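Local coordinates for protein putative endo-1,4-beta-xylanase (Bacteroides thetaiotaomicron VPI-5482, PDB 5MSX) that probably hydrolyses O-glycosidic bonds in plant pectin glycans, as a calcium-binding glycoside hydrolase of family 43, at residues Leu442-Leu447 with Pro451-Trp456; Arg366-Ala371 with Tyr395-Thr400; Met323-Val328 with Phe357-Ala362. All coordinates share one frame; numbering follows the deposited sequence.

Contact 1. Residues Leu442-Leu447 with Pro451-Trp456; sequences LRIKIL and PGIWEW. With CA (calcium ion), chain T.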
ATOM      1  N   LEU C 442     -26.411  46.825  -7.478  1.00 36.62           N
ATOM      2  CA  LEU C 442     -26.589  45.620  -6.674  1.00 36.08           C
ATOM      3  C   LEU C 442     -26.337  45.984  -5.243  1.00 34.32           C
ATOM      4  O   LEU C 442     -25.530  46.869  -4.961  1.00 32.55           O
ATOM      5  CB  LEU C 442     -25.585  44.530  -7.042  1.00 40.26           C
ATOM      6  CG  LEU C 442     -26.003  43.441  -8.019  1.00 44.31           C
ATOM      7  CD1 LEU C 442     -26.205  44.034  -9.412  1.00 47.85           C
ATOM      8  CD2 LEU C 442     -24.968  42.317  -8.020  1.00 42.88           C
ATOM      9  N   ARG C 443     -26.974  45.242  -4.347  1.00 33.10           N
ATOM     10  CA  ARG C 443     -26.794  45.429  -2.945  1.00 35.03           C
ATOM     11  C   ARG C 443     -26.803  44.099  -2.249  1.00 35.33           C
ATOM     12  O   ARG C 443     -27.659  43.256  -2.522  1.00 35.04           O
ATOM     13  CB  ARG C 443     -27.926  46.293  -2.365  1.00 37.85           C
ATOM     14  CG  ARG C 443     -27.834  46.497  -0.860  1.00 39.02           C
ATOM     15  CD  ARG C 443     -28.753  47.615  -0.377  1.00 42.62           C
ATOM     16  NE  ARG C 443     -30.134  47.161  -0.202  1.00 44.26           N
ATOM     17  CZ  ARG C 443     -31.197  47.963  -0.100  1.00 46.82           C
ATOM     18  NH1 ARG C 443     -31.070  49.286  -0.162  1.00 46.26           N
ATOM     19  NH2 ARG C 443     -32.406  47.437   0.067  1.00 46.06           N
ATOM     20  N   ILE C 444     -25.888  43.954  -1.303  1.00 33.98           N
ATOM     21  CA  ILE C 444     -25.828  42.791  -0.425  1.00 34.87           C
ATOM     22  C   ILE C 444     -26.197  43.293   0.942  1.00 34.17           C
ATOM     23  O   ILE C 444     -25.674  44.309   1.359  1.00 38.74           O
ATOM     24  CB  ILE C 444     -24.402  42.215  -0.374  1.00 33.78           C
ATOM     25  CG1 ILE C 444     -24.022  41.673  -1.743  1.00 34.81           C
ATOM     26  CG2 ILE C 444     -24.264  41.128   0.696  1.00 34.42           C
ATOM     27  CD1 ILE C 444     -22.557  41.822  -2.043  1.00 36.79           C
ATOM     28  N   LYS C 445     -27.110  42.610   1.625  1.00 34.85           N
ATOM     29  CA  LYS C 445     -27.325  42.847   3.046  1.00 40.00           C
ATOM     30  C   LYS C 445     -26.873  41.596   3.765  1.00 35.24           C
ATOM     31  O   LYS C 445     -27.271  40.511   3.393  1.00 35.01           O
ATOM     32  CB  LYS C 445     -28.806  43.113   3.370  1.00 45.19           C
ATOM     33  CG  LYS C 445     -29.424  44.315   2.668  1.00 50.38           C
ATOM     34  CD  LYS C 445     -30.779  44.693   3.284  1.00 53.09           C
ATOM     35  CE  LYS C 445     -31.904  43.828   2.736  1.00 57.14           C
ATOM     36  NZ  LYS C 445     -33.073  43.753   3.658  1.00 61.99           N
ATOM     37  N   ILE C 446     -26.080  41.746   4.813  1.00 33.22           N
ATOM     38  CA  ILE C 446     -25.524  40.609   5.510  1.00 33.61           C
ATOM     39  C   ILE C 446     -26.370  40.348   6.744  1.00 34.97           C
ATOM     40  O   ILE C 446     -26.540  41.225   7.580  1.00 40.72           O
ATOM     41  CB  ILE C 446     -24.029  40.828   5.857  1.00 33.16           C
ATOM     42  CG1 ILE C 446     -23.248  41.121   4.571  1.00 32.88           C
ATOM     43  CG2 ILE C 446     -23.450  39.602   6.562  1.00 33.04           C
ATOM     44  CD1 ILE C 446     -21.779  41.430   4.753  1.00 34.20           C
ATOM     45  N   LEU C 447     -26.869  39.118   6.853  1.00 36.64           N
ATOM     46  CA  LEU C 447     -27.784  38.709   7.912  1.00 38.43           C
ATOM     47  C   LEU C 447     -27.092  37.936   9.015  1.00 38.60           C
ATOM     48  O   LEU C 447     -27.415  38.133  10.181  1.00 39.07           O
ATOM     49  CB  LEU C 447     -28.917  37.879   7.310  1.00 41.57           C
ATOM     50  CG  LEU C 447     -29.832  38.620   6.312  1.00 42.11           C
ATOM     51  CD1 LEU C 447     -30.619  37.630   5.450  1.00 44.69           C
ATOM     52  CD2 LEU C 447     -30.763  39.572   7.051  1.00 40.60           C
ATOM     53  N   PRO C 451     -19.396  40.807   8.878  1.00 31.21           N
ATOM     54  CA  PRO C 451     -19.884  41.718   7.853  1.00 30.22           C
ATOM     55  C   PRO C 451     -18.755  42.425   7.064  1.00 30.69           C
ATOM     56  O   PRO C 451     -18.480  43.610   7.281  1.00 30.47           O
ATOM     57  CB  PRO C 451     -20.754  42.700   8.665  1.00 32.03           C
ATOM     58  CG  PRO C 451     -20.083  42.767   9.994  1.00 32.40           C
ATOM     59  CD  PRO C 451     -19.537  41.377  10.235  1.00 31.26           C
ATOM     60  N   GLY C 452     -18.117  41.688   6.149  1.00 28.25           N
ATOM     61  CA  GLY C 452     -17.028  42.213   5.354  1.00 26.51           C
ATOM     62  C   GLY C 452     -16.760  41.409   4.113  1.00 26.07           C
ATOM     63  O   GLY C 452     -17.146  40.249   4.042  1.00 26.04           O
ATOM     64  N   ILE C 453     -16.103  42.034   3.141  1.00 25.16           N
ATOM     65  CA  ILE C 453     -15.858  41.451   1.839  1.00 25.75           C
ATOM     66  C   ILE C 453     -14.410  41.736   1.377  1.00 25.86           C
ATOM     67  O   ILE C 453     -13.993  42.922   1.250  1.00 23.73           O
ATOM     68  CB  ILE C 453     -16.838  42.036   0.783  1.00 26.15           C
ATOM     69  CG1 ILE C 453     -18.306  41.797   1.184  1.00 26.83           C
ATOM     70  CG2 ILE C 453     -16.579  41.427  -0.584  1.00 26.12           C
ATOM     71  CD1 ILE C 453     -19.308  42.252   0.132  1.00 27.71           C
ATOM     72  N   TRP C 454     -13.668  40.650   1.108  1.00 24.23           N
ATOM     73  CA  TRP C 454     -12.373  40.706   0.390  1.00 22.57           C
ATOM     74  C   TRP C 454     -12.520  41.072  -1.091  1.00 23.64           C
ATOM     75  O   TRP C 454     -11.820  41.952  -1.605  1.00 21.70           O
ATOM     76  CB  TRP C 454     -11.654  39.350   0.469  1.00 20.35           C
ATOM     77  CG  TRP C 454     -11.259  38.873   1.820  1.00 18.70           C
ATOM     78  CD1 TRP C 454     -11.848  37.891   2.536  1.00 17.60           C
ATOM     79  CD2 TRP C 454     -10.157  39.348   2.612  1.00 17.77           C
ATOM     80  NE1 TRP C 454     -11.190  37.705   3.729  1.00 18.35           N
ATOM     81  CE2 TRP C 454     -10.161  38.604   3.814  1.00 18.55           C
ATOM     82  CE3 TRP C 454      -9.188  40.352   2.433  1.00 17.22           C
ATOM     83  CZ2 TRP C 454      -9.221  38.820   4.837  1.00 17.94           C
ATOM     84  CZ3 TRP C 454      -8.275  40.577   3.433  1.00 17.09           C
ATOM     85  CH2 TRP C 454      -8.275  39.795   4.614  1.00 17.55           C
ATOM     86  N   GLU C 455     -13.405  40.366  -1.792  1.00 26.26           N
ATOM     87  CA  GLU C 455     -13.597  40.556  -3.240  1.00 28.39           C
ATOM     88  C   GLU C 455     -15.034  40.280  -3.642  1.00 29.13           C
ATOM     89  O   GLU C 455     -15.640  39.326  -3.158  1.00 29.79           O
ATOM     90  CB  GLU C 455     -12.659  39.668  -4.091  1.00 32.25           C
ATOM     91  CG  GLU C 455     -11.249  40.228  -4.303  1.00 36.37           C
ATOM     92  CD  GLU C 455     -11.267  41.650  -4.869  1.00 41.29           C
ATOM     93  OE1 GLU C 455     -11.893  41.850  -5.929  1.00 45.17           O
ATOM     94  OE2 GLU C 455     -10.699  42.582  -4.244  1.00 41.56           O
ATOM     95  N   TRP C 456     -15.561  41.112  -4.537  1.00 29.08           N
ATOM     96  CA  TRP C 456     -16.928  40.973  -5.030  1.00 30.95           C
ATOM     97  C   TRP C 456     -16.831  41.149  -6.521  1.00 30.15           C
ATOM     98  O   TRP C 456     -16.581  42.250  -7.016  1.00 31.02           O
ATOM     99  CB  TRP C 456     -17.859  41.999  -4.386  1.00 32.38           C
ATOM    100  CG  TRP C 456     -19.319  41.960  -4.811  1.00 37.51           C
ATOM    101  CD1 TRP C 456     -19.975  40.946  -5.458  1.00 40.55           C
ATOM    102  CD2 TRP C 456     -20.303  42.983  -4.579  1.00 38.88           C
ATOM    103  NE1 TRP C 456     -21.295  41.290  -5.672  1.00 41.47           N
ATOM    104  CE2 TRP C 456     -21.521  42.531  -5.136  1.00 41.80           C
ATOM    105  CE3 TRP C 456     -20.267  44.244  -3.969  1.00 39.12           C
ATOM    106  CZ2 TRP C 456     -22.702  43.290  -5.083  1.00 42.03           C
ATOM    107  CZ3 TRP C 456     -21.437  44.997  -3.917  1.00 42.12           C
ATOM    108  CH2 TRP C 456     -22.638  44.518  -4.476  1.00 41.38           C
TER
HETATM  109 CA    CA T 502     -10.019  43.530  -1.947  1.00 34.83          CA
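Pro451 meets the end of Ile446, whose CD1 lies 3.6 Å from Pro451 CA; the same methyl also rests 3.9 Å from Gly452 N. Ile453 points back at 442-447 and brings its CD1 to 3.9 Å from Ile444 CD1, methyl against methyl. At Trp454 the chain turns a corner, and Trp454 and Glu455 face Tyr395 as a classic beta bulge. These two serve the calcium ion rather than 442-447: Trp454 O binds it at 2.4 Å and Glu455 OE2 at 2.6 Å, the site being completed by Phe357, Asp360, Ala362 and Ser365. Trp456 then returns to the contact. A first torsion of -180°, which turns CG away from the backbone N, carries the indole toward Ile444, which comes from the opposite direction. Ile444 CD1 stands over the middle of the six-membered ring, 3.3 Å from its centroid and 13° off the normal, a CH-pi contact. Leu442 CB approaches Trp456 CZ2 obliquely at 3.7 Å. No hydrogen bond joins the segments, whose end-to-end directions lie 149° apart, so the contact is almost wholly van der Waals packing. Such packing is that of the buried core of a beta-sandwich, here the F5/8 type C domain, beside its calcium site.

Contact 2. Residues Arg366-Ala371 with Tyr395-Thr400; sequences RWMAAA and YFVRPT. With EDO (1,2-ethanediol), chain B.
Val397 sets its two methyls against the neighbouring Arg366 and Met368 side chains, and this small cluster of valine methyls, thioether and arginine aliphatic chain is the tight part of the contact. Val397 CG2 lies 3.8 Å from Arg366 CD and 3.9 Å from Met368 SD, each side chain crossing the valine at about a right angle. From CG to NE the Arg366 chain is extended, so its aliphatic part runs past the valine and the guanidinium reaches further on; Val397 CG1 meets that group in its plane, at the edge, 3.8 Å from NH1. The charge is paired with Glu351 in a salt bridge. Beyond Val397 the segments part, and no atom of 366-371 touches Arg398 to Thr400. A 1,2-ethanediol, probably from the crystallisation liquor, bonds there to Phe396 N through O1 (2.8 Å, 161°) and to Pro399 O through O2 (2.7 Å); His403 and Ser429 hold it too. The Phe396 ring, edge-on to this molecule, stacks on His403; an alanine here would probably leave His403 without its ring partner and the diol without the ring edge beside it. Between the two segments runs strand 452-458, antiparallel to both 367-368 and 386-396, and its Trp454 is touched by Arg366 and Val397 alike.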
ATOM      1  N   ARG C 366      -9.893  44.430   2.150  1.00 20.49           N
ATOM      2  CA  ARG C 366     -11.283  44.141   2.428  1.00 21.38           C
ATOM      3  C   ARG C 366     -12.038  45.379   2.898  1.00 22.48           C
ATOM      4  O   ARG C 366     -11.477  46.234   3.612  1.00 20.26           O
ATOM      5  CB  ARG C 366     -11.381  43.077   3.532  1.00 22.04           C
ATOM      6  CG  ARG C 366     -10.444  43.369   4.683  1.00 21.34           C
ATOM      7  CD  ARG C 366     -10.530  42.328   5.755  1.00 21.24           C
ATOM      8  NE  ARG C 366      -9.569  42.671   6.777  1.00 21.29           N
ATOM      9  CZ  ARG C 366      -9.587  42.236   8.022  1.00 20.41           C
ATOM     10  NH1 ARG C 366     -10.503  41.384   8.421  1.00 21.81           N
ATOM     11  NH2 ARG C 366      -8.662  42.651   8.860  1.00 20.35           N
ATOM     12  N   TRP C 367     -13.316  45.440   2.516  1.00 24.07           N
ATOM     13  CA  TRP C 367     -14.306  46.282   3.223  1.00 24.07           C
ATOM     14  C   TRP C 367     -14.660  45.582   4.502  1.00 24.02           C
ATOM     15  O   TRP C 367     -14.768  44.353   4.525  1.00 25.12           O
ATOM     16  CB  TRP C 367     -15.572  46.499   2.390  1.00 25.21           C
ATOM     17  CG  TRP C 367     -16.750  47.057   3.163  1.00 26.73           C
ATOM     18  CD1 TRP C 367     -16.847  48.296   3.723  1.00 27.27           C
ATOM     19  CD2 TRP C 367     -17.979  46.390   3.458  1.00 27.65           C
ATOM     20  NE1 TRP C 367     -18.055  48.448   4.355  1.00 27.67           N
ATOM     21  CE2 TRP C 367     -18.783  47.304   4.195  1.00 28.75           C
ATOM     22  CE3 TRP C 367     -18.503  45.121   3.143  1.00 29.42           C
ATOM     23  CZ2 TRP C 367     -20.082  46.983   4.652  1.00 29.73           C
ATOM     24  CZ3 TRP C 367     -19.815  44.788   3.613  1.00 31.02           C
ATOM     25  CH2 TRP C 367     -20.576  45.726   4.365  1.00 30.47           C
ATOM     26  N   MET C 368     -14.829  46.350   5.572  1.00 23.73           N
ATOM     27  CA  MET C 368     -15.438  45.870   6.799  1.00 25.40           C
ATOM     28  C   MET C 368     -16.409  46.927   7.330  1.00 28.37           C
ATOM     29  O   MET C 368     -16.058  48.113   7.444  1.00 28.79           O
ATOM     30  CB  MET C 368     -14.384  45.590   7.873  1.00 26.96           C
ATOM     31  CG  MET C 368     -13.427  44.442   7.553  1.00 27.92           C
ATOM     32  SD  MET C 368     -14.204  42.847   7.792  1.00 30.73           S
ATOM     33  CE  MET C 368     -14.383  42.761   9.559  1.00 31.38           C
ATOM     34  N   ALA C 369     -17.630  46.494   7.650  1.00 30.05           N
ATOM     35  CA  ALA C 369     -18.607  47.328   8.352  1.00 30.44           C
ATOM     36  C   ALA C 369     -18.106  47.656   9.761  1.00 31.20           C
ATOM     37  O   ALA C 369     -17.342  46.862  10.362  1.00 30.07           O
ATOM     38  CB  ALA C 369     -19.949  46.601   8.440  1.00 30.45           C
ATOM     39  N   ALA C 370     -18.543  48.800  10.301  1.00 30.87           N
ATOM     40  CA  ALA C 370     -18.197  49.166  11.676  1.00 33.00           C
ATOM     41  C   ALA C 370     -18.792  48.168  12.674  1.00 35.47           C
ATOM     42  O   ALA C 370     -19.848  47.572  12.427  1.00 33.04           O
ATOM     43  CB  ALA C 370     -18.645  50.580  12.001  1.00 32.23           C
ATOM     44  N   ALA C 371     -18.078  47.965  13.780  1.00 37.81           N
ATOM     45  CA  ALA C 371     -18.524  47.093  14.866  1.00 42.18           C
ATOM     46  C   ALA C 371     -19.973  47.370  15.302  1.00 42.50           C
ATOM     47  O   ALA C 371     -20.733  46.421  15.467  1.00 45.24           O
ATOM     48  CB  ALA C 371     -17.579  47.213  16.063  1.00 43.87           C
ATOM     49  N   TYR C 395     -16.745  37.010  -2.104  1.00 26.38           N
ATOM     50  CA  TYR C 395     -15.787  36.422  -1.185  1.00 24.43           C
ATOM     51  C   TYR C 395     -15.863  37.180   0.121  1.00 24.72           C
ATOM     52  O   TYR C 395     -15.256  38.240   0.247  1.00 24.85           O
ATOM     53  CB  TYR C 395     -14.396  36.542  -1.788  1.00 24.63           C
ATOM     54  CG  TYR C 395     -14.173  35.715  -3.024  1.00 24.75           C
ATOM     55  CD1 TYR C 395     -14.456  36.209  -4.292  1.00 25.35           C
ATOM     56  CD2 TYR C 395     -13.641  34.431  -2.922  1.00 26.11           C
ATOM     57  CE1 TYR C 395     -14.238  35.428  -5.431  1.00 25.57           C
ATOM     58  CE2 TYR C 395     -13.403  33.655  -4.046  1.00 25.98           C
ATOM     59  CZ  TYR C 395     -13.699  34.153  -5.284  1.00 26.13           C
ATOM     60  OH  TYR C 395     -13.456  33.353  -6.357  1.00 31.03           O
ATOM     61  N   PHE C 396     -16.618  36.664   1.079  1.00 24.60           N
ATOM     62  CA  PHE C 396     -16.739  37.310   2.386  1.00 26.28           C
ATOM     63  C   PHE C 396     -15.515  37.082   3.256  1.00 25.40           C
ATOM     64  O   PHE C 396     -14.749  36.111   3.080  1.00 25.85           O
ATOM     65  CB  PHE C 396     -17.985  36.846   3.180  1.00 28.97           C
ATOM     66  CG  PHE C 396     -19.314  37.197   2.531  1.00 32.94           C
ATOM     67  CD1 PHE C 396     -19.879  38.477   2.690  1.00 32.82           C
ATOM     68  CD2 PHE C 396     -20.032  36.245   1.775  1.00 33.56           C
ATOM     69  CE1 PHE C 396     -21.108  38.801   2.097  1.00 32.52           C
ATOM     70  CE2 PHE C 396     -21.266  36.565   1.194  1.00 33.17           C
ATOM     71  CZ  PHE C 396     -21.792  37.844   1.349  1.00 33.74           C
ATOM     72  N   VAL C 397     -15.384  37.953   4.244  1.00 22.35           N
ATOM     73  CA  VAL C 397     -14.379  37.828   5.296  1.00 22.50           C
ATOM     74  C   VAL C 397     -14.809  36.754   6.317  1.00 22.43           C
ATOM     75  O   VAL C 397     -15.995  36.654   6.664  1.00 23.05           O
ATOM     76  CB  VAL C 397     -14.167  39.201   6.000  1.00 20.96           C
ATOM     77  CG1 VAL C 397     -13.290  39.046   7.228  1.00 20.73           C
ATOM     78  CG2 VAL C 397     -13.573  40.199   5.030  1.00 20.64           C
ATOM     79  N   ARG C 398     -13.840  35.989   6.821  1.00 23.31           N
ATOM     80  CA  ARG C 398     -14.090  34.795   7.647  1.00 24.03           C
ATOM     81  C   ARG C 398     -15.126  33.826   7.012  1.00 24.78           C
ATOM     82  O   ARG C 398     -16.093  33.405   7.667  1.00 21.93           O
ATOM     83  CB  ARG C 398     -14.464  35.141   9.093  1.00 24.66           C
ATOM     84  CG  ARG C 398     -14.304  33.942  10.029  1.00 25.98           C
ATOM     85  CD  ARG C 398     -14.778  34.257  11.430  1.00 27.29           C
ATOM     86  NE  ARG C 398     -13.830  35.118  12.134  1.00 29.25           N
ATOM     87  CZ  ARG C 398     -14.020  35.640  13.348  1.00 29.34           C
ATOM     88  NH1 ARG C 398     -15.138  35.410  14.022  1.00 30.26           N
ATOM     89  NH2 ARG C 398     -13.081  36.395  13.893  1.00 27.47           N
ATOM     90  N   PRO C 399     -14.876  33.414   5.754  1.00 28.24           N
ATOM     91  CA  PRO C 399     -15.798  32.611   4.944  1.00 27.66           C
ATOM     92  C   PRO C 399     -16.110  31.227   5.562  1.00 28.72           C
ATOM     93  O   PRO C 399     -17.215  30.643   5.348  1.00 28.94           O
ATOM     94  CB  PRO C 399     -15.041  32.483   3.622  1.00 28.90           C
ATOM     95  CG  PRO C 399     -13.622  32.497   4.011  1.00 30.66           C
ATOM     96  CD  PRO C 399     -13.576  33.558   5.073  1.00 29.65           C
ATOM     97  N   THR C 400     -15.160  30.698   6.326  1.00 27.78           N
ATOM     98  CA  THR C 400     -15.325  29.374   6.888  1.00 28.83           C
ATOM     99  C   THR C 400     -16.327  29.346   8.047  1.00 30.83           C
ATOM    100  O   THR C 400     -16.706  28.256   8.464  1.00 28.79           O
ATOM    101  CB  THR C 400     -14.009  28.759   7.365  1.00 27.67           C
ATOM    102  OG1 THR C 400     -13.449  29.543   8.430  1.00 26.90           O
ATOM    103  CG2 THR C 400     -13.008  28.629   6.192  1.00 28.97           C
TER
HETATM  104  C1  EDO B 514     -17.468  33.503   2.137  1.00 32.14           C
HETATM  105  O1  EDO B 514     -17.517  34.016   0.806  1.00 29.07           O
HETATM  106  C2  EDO B 514     -18.784  33.019   2.762  1.00 33.33           C
HETATM  107  O2  EDO B 514     -18.763  32.442   4.077  1.00 33.92           O

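Contact 3. Residues Met323-Val328 with Phe357-Ala362; sequences MKIDTV and FAVDGA. With CA (calcium ion), chain T.
Val359 receives two side chains from 323-328, and each meets it differently. Ile325 crosses it at about a right angle, its CD1 touching Val359 CG1 at 3.6 Å. Val328 instead reaches it tip to tip, with Val328 CG1 4.1 Å from Val359 CG2. The first torsion of Val359 sets its CG1 anti to the carbonyl carbon (chi1 -58°), facing Ile325 CD1, while Val328 CG1 comes up to both methyls, slightly nearer CG2. No hydrogen bond crosses between the segments, and the patch is small and near the surface. Behind Val359 its own loop binds the calcium ion through Phe357 O at 2.3 Å, Asp360 OD1 at 2.4 Å and Ala362 O at 2.5 Å; Ser365, Trp454 and Glu455 complete the site. Asp360 OD1 also accepts from Ala362 N (3.2 Å, 165°), closing an Asx turn; the donor sits well above the carboxylate plane, 70° out of it. One carboxylate oxygen thus holds both the metal and the bend of the loop, and Gly361, with positive phi, sits inside that turn. Both contacts of Val359 join the calcium-binding loop to side chains of strand 325-330. This strand runs antiparallel to 378-383, with a classic beta bulge where Asp326 and Thr327 both face Asp382. Ile325 also packs on Ala381 and Leu383 of that strand and on Ile458 of strand 452-458, while Ala358 lies on Ile379 and Ile453.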
ATOM      1  N   MET C 323     -17.018  42.732 -14.940  1.00 52.55           N
ATOM      2  CA  MET C 323     -17.641  44.041 -15.217  1.00 52.44           C
ATOM      3  C   MET C 323     -16.941  45.169 -14.454  1.00 49.84           C
ATOM      4  O   MET C 323     -16.593  44.999 -13.287  1.00 45.00           O
ATOM      5  CB  MET C 323     -19.116  44.030 -14.818  1.00 55.74           C
ATOM      6  CG  MET C 323     -19.934  42.899 -15.424  1.00 59.35           C
ATOM      7  SD  MET C 323     -21.642  43.373 -15.769  1.00 60.99           S
ATOM      8  CE  MET C 323     -21.332  44.349 -17.235  1.00 57.35           C
ATOM      9  N   LYS C 324     -16.746  46.310 -15.117  1.00 48.61           N
ATOM     10  CA  LYS C 324     -16.158  47.496 -14.495  1.00 49.22           C
ATOM     11  C   LYS C 324     -17.195  48.168 -13.596  1.00 51.26           C
ATOM     12  O   LYS C 324     -18.205  48.671 -14.086  1.00 60.43           O
ATOM     13  CB  LYS C 324     -15.679  48.492 -15.555  1.00 46.62           C
ATOM     14  N   ILE C 325     -16.953  48.152 -12.288  1.00 49.80           N
ATOM     15  CA  ILE C 325     -17.795  48.841 -11.308  1.00 47.14           C
ATOM     16  C   ILE C 325     -17.389  50.318 -11.251  1.00 47.51           C
ATOM     17  O   ILE C 325     -16.199  50.639 -11.256  1.00 48.87           O
ATOM     18  CB  ILE C 325     -17.725  48.145  -9.930  1.00 48.77           C
ATOM     19  CG1 ILE C 325     -18.373  46.760 -10.040  1.00 48.92           C
ATOM     20  CG2 ILE C 325     -18.424  48.975  -8.854  1.00 51.00           C
ATOM     21  CD1 ILE C 325     -18.259  45.900  -8.799  1.00 49.91           C
ATOM     22  N   ASP C 326     -18.377  51.216 -11.230  1.00 47.98           N
ATOM     23  CA  ASP C 326     -18.114  52.662 -11.291  1.00 47.52           C
ATOM     24  C   ASP C 326     -17.886  53.317  -9.924  1.00 43.64           C
ATOM     25  O   ASP C 326     -16.979  54.124  -9.779  1.00 40.07           O
ATOM     26  CB  ASP C 326     -19.250  53.390 -12.002  1.00 53.02           C
ATOM     27  CG  ASP C 326     -18.899  54.826 -12.309  1.00 58.26           C
ATOM     28  OD1 ASP C 326     -18.021  55.041 -13.170  1.00 63.13           O
ATOM     29  OD2 ASP C 326     -19.485  55.736 -11.677  1.00 66.44           O
ATOM     30  N   THR C 327     -18.763  53.019  -8.966  1.00 43.25           N
ATOM     31  CA  THR C 327     -18.596  53.416  -7.568  1.00 42.45           C
ATOM     32  C   THR C 327     -19.235  52.382  -6.629  1.00 38.18           C
ATOM     33  O   THR C 327     -20.079  51.562  -7.037  1.00 35.26           O
ATOM     34  CB  THR C 327     -19.226  54.790  -7.243  1.00 45.94           C
ATOM     35  OG1 THR C 327     -20.609  54.778  -7.599  1.00 48.40           O
ATOM     36  CG2 THR C 327     -18.530  55.939  -7.962  1.00 48.39           C
ATOM     37  N   VAL C 328     -18.814  52.437  -5.372  1.00 33.75           N
ATOM     38  CA  VAL C 328     -19.356  51.606  -4.313  1.00 36.65           C
ATOM     39  C   VAL C 328     -19.528  52.466  -3.081  1.00 35.33           C
ATOM     40  O   VAL C 328     -18.875  53.485  -2.952  1.00 39.41           O
ATOM     41  CB  VAL C 328     -18.432  50.414  -3.946  1.00 38.02           C
ATOM     42  CG1 VAL C 328     -18.548  49.308  -4.964  1.00 40.16           C
ATOM     43  CG2 VAL C 328     -16.977  50.849  -3.839  1.00 38.73           C
ATOM     44  N   PHE C 357     -12.260  48.687  -1.414  1.00 26.36           N
ATOM     45  CA  PHE C 357     -11.492  47.447  -1.170  1.00 26.33           C
ATOM     46  C   PHE C 357     -12.299  46.157  -1.479  1.00 24.95           C
ATOM     47  O   PHE C 357     -11.702  45.130  -1.767  1.00 21.06           O
ATOM     48  CB  PHE C 357     -10.889  47.403   0.251  1.00 24.25           C
ATOM     49  CG  PHE C 357      -9.718  48.370   0.494  1.00 23.88           C
ATOM     50  CD1 PHE C 357      -9.079  49.071  -0.541  1.00 23.33           C
ATOM     51  CD2 PHE C 357      -9.213  48.517   1.795  1.00 24.08           C
ATOM     52  CE1 PHE C 357      -8.005  49.906  -0.283  1.00 22.95           C
ATOM     53  CE2 PHE C 357      -8.130  49.351   2.054  1.00 23.54           C
ATOM     54  CZ  PHE C 357      -7.528  50.046   1.019  1.00 23.14           C
ATOM     55  N   ALA C 358     -13.633  46.200  -1.422  1.00 24.90           N
ATOM     56  CA  ALA C 358     -14.460  45.047  -1.869  1.00 24.15           C
ATOM     57  C   ALA C 358     -14.319  44.699  -3.373  1.00 24.01           C
ATOM     58  O   ALA C 358     -14.585  43.553  -3.770  1.00 24.42           O
ATOM     59  CB  ALA C 358     -15.913  45.277  -1.515  1.00 24.54           C
ATOM     60  N   VAL C 359     -13.911  45.668  -4.209  1.00 24.90           N
ATOM     61  CA  VAL C 359     -13.929  45.497  -5.690  1.00 27.25           C
ATOM     62  C   VAL C 359     -12.648  45.919  -6.388  1.00 27.75           C
ATOM     63  O   VAL C 359     -12.666  46.209  -7.588  1.00 29.82           O
ATOM     64  CB  VAL C 359     -15.108  46.270  -6.329  1.00 27.46           C
ATOM     65  CG1 VAL C 359     -16.423  45.793  -5.729  1.00 28.57           C
ATOM     66  CG2 VAL C 359     -14.958  47.781  -6.145  1.00 29.04           C
ATOM     67  N   ASP C 360     -11.539  45.967  -5.648  1.00 25.57           N
ATOM     68  CA  ASP C 360     -10.260  46.373  -6.215  1.00 24.85           C
ATOM     69  C   ASP C 360      -9.473  45.253  -6.898  1.00 24.65           C
ATOM     70  O   ASP C 360      -8.454  45.533  -7.518  1.00 27.70           O
ATOM     71  CB  ASP C 360      -9.376  47.081  -5.163  1.00 24.22           C
ATOM     72  CG  ASP C 360      -9.057  46.213  -3.934  1.00 26.61           C
ATOM     73  OD1 ASP C 360      -9.573  45.068  -3.770  1.00 25.79           O
ATOM     74  OD2 ASP C 360      -8.316  46.713  -3.057  1.00 28.84           O
ATOM     75  N   GLY C 361      -9.915  44.006  -6.814  1.00 24.70           N
ATOM     76  CA  GLY C 361      -9.124  42.883  -7.373  1.00 26.09           C
ATOM     77  C   GLY C 361      -7.889  42.462  -6.532  1.00 26.08           C
ATOM     78  O   GLY C 361      -7.059  41.706  -7.013  1.00 25.59           O
ATOM     79  N   ALA C 362      -7.780  42.916  -5.281  1.00 23.72           N
ATOM     80  CA  ALA C 362      -6.682  42.477  -4.382  1.00 22.10           C
ATOM     81  C   ALA C 362      -7.231  41.662  -3.217  1.00 21.18           C
ATOM     82  O   ALA C 362      -8.101  42.111  -2.482  1.00 22.08           O
ATOM     83  CB  ALA C 362      -5.923  43.686  -3.877  1.00 22.71           C
TER
HETATM   84 CA    CA T 502     -10.019  43.530  -1.947  1.00 34.83          CA

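Overall arrangement
All three contacts reach one antiparallel sheet, that of the C-terminal beta-sandwich; contacts 1 and 2 and the loop 357-362 belong to the F5/8 type C domain. Along the chain they follow in series: contact 3 closes first, then contact 2, then contact 1. The centres of contacts 1 and 2 lie about 8 Å apart. Contact 3 is centred about 12 Å from contact 1 and about 15 Å from contact 2. Strand 452-458 links them: probable backbone hydrogen bonds from Trp367 N to Ile453 O and from Tyr395 N to Glu455 O tie contact 2 to contact 1, whereas contacts 1 and 3 share the calcium ion. The metal thereby joins the loop 357-362 to the chain's last strand, consistent with a structural calcium.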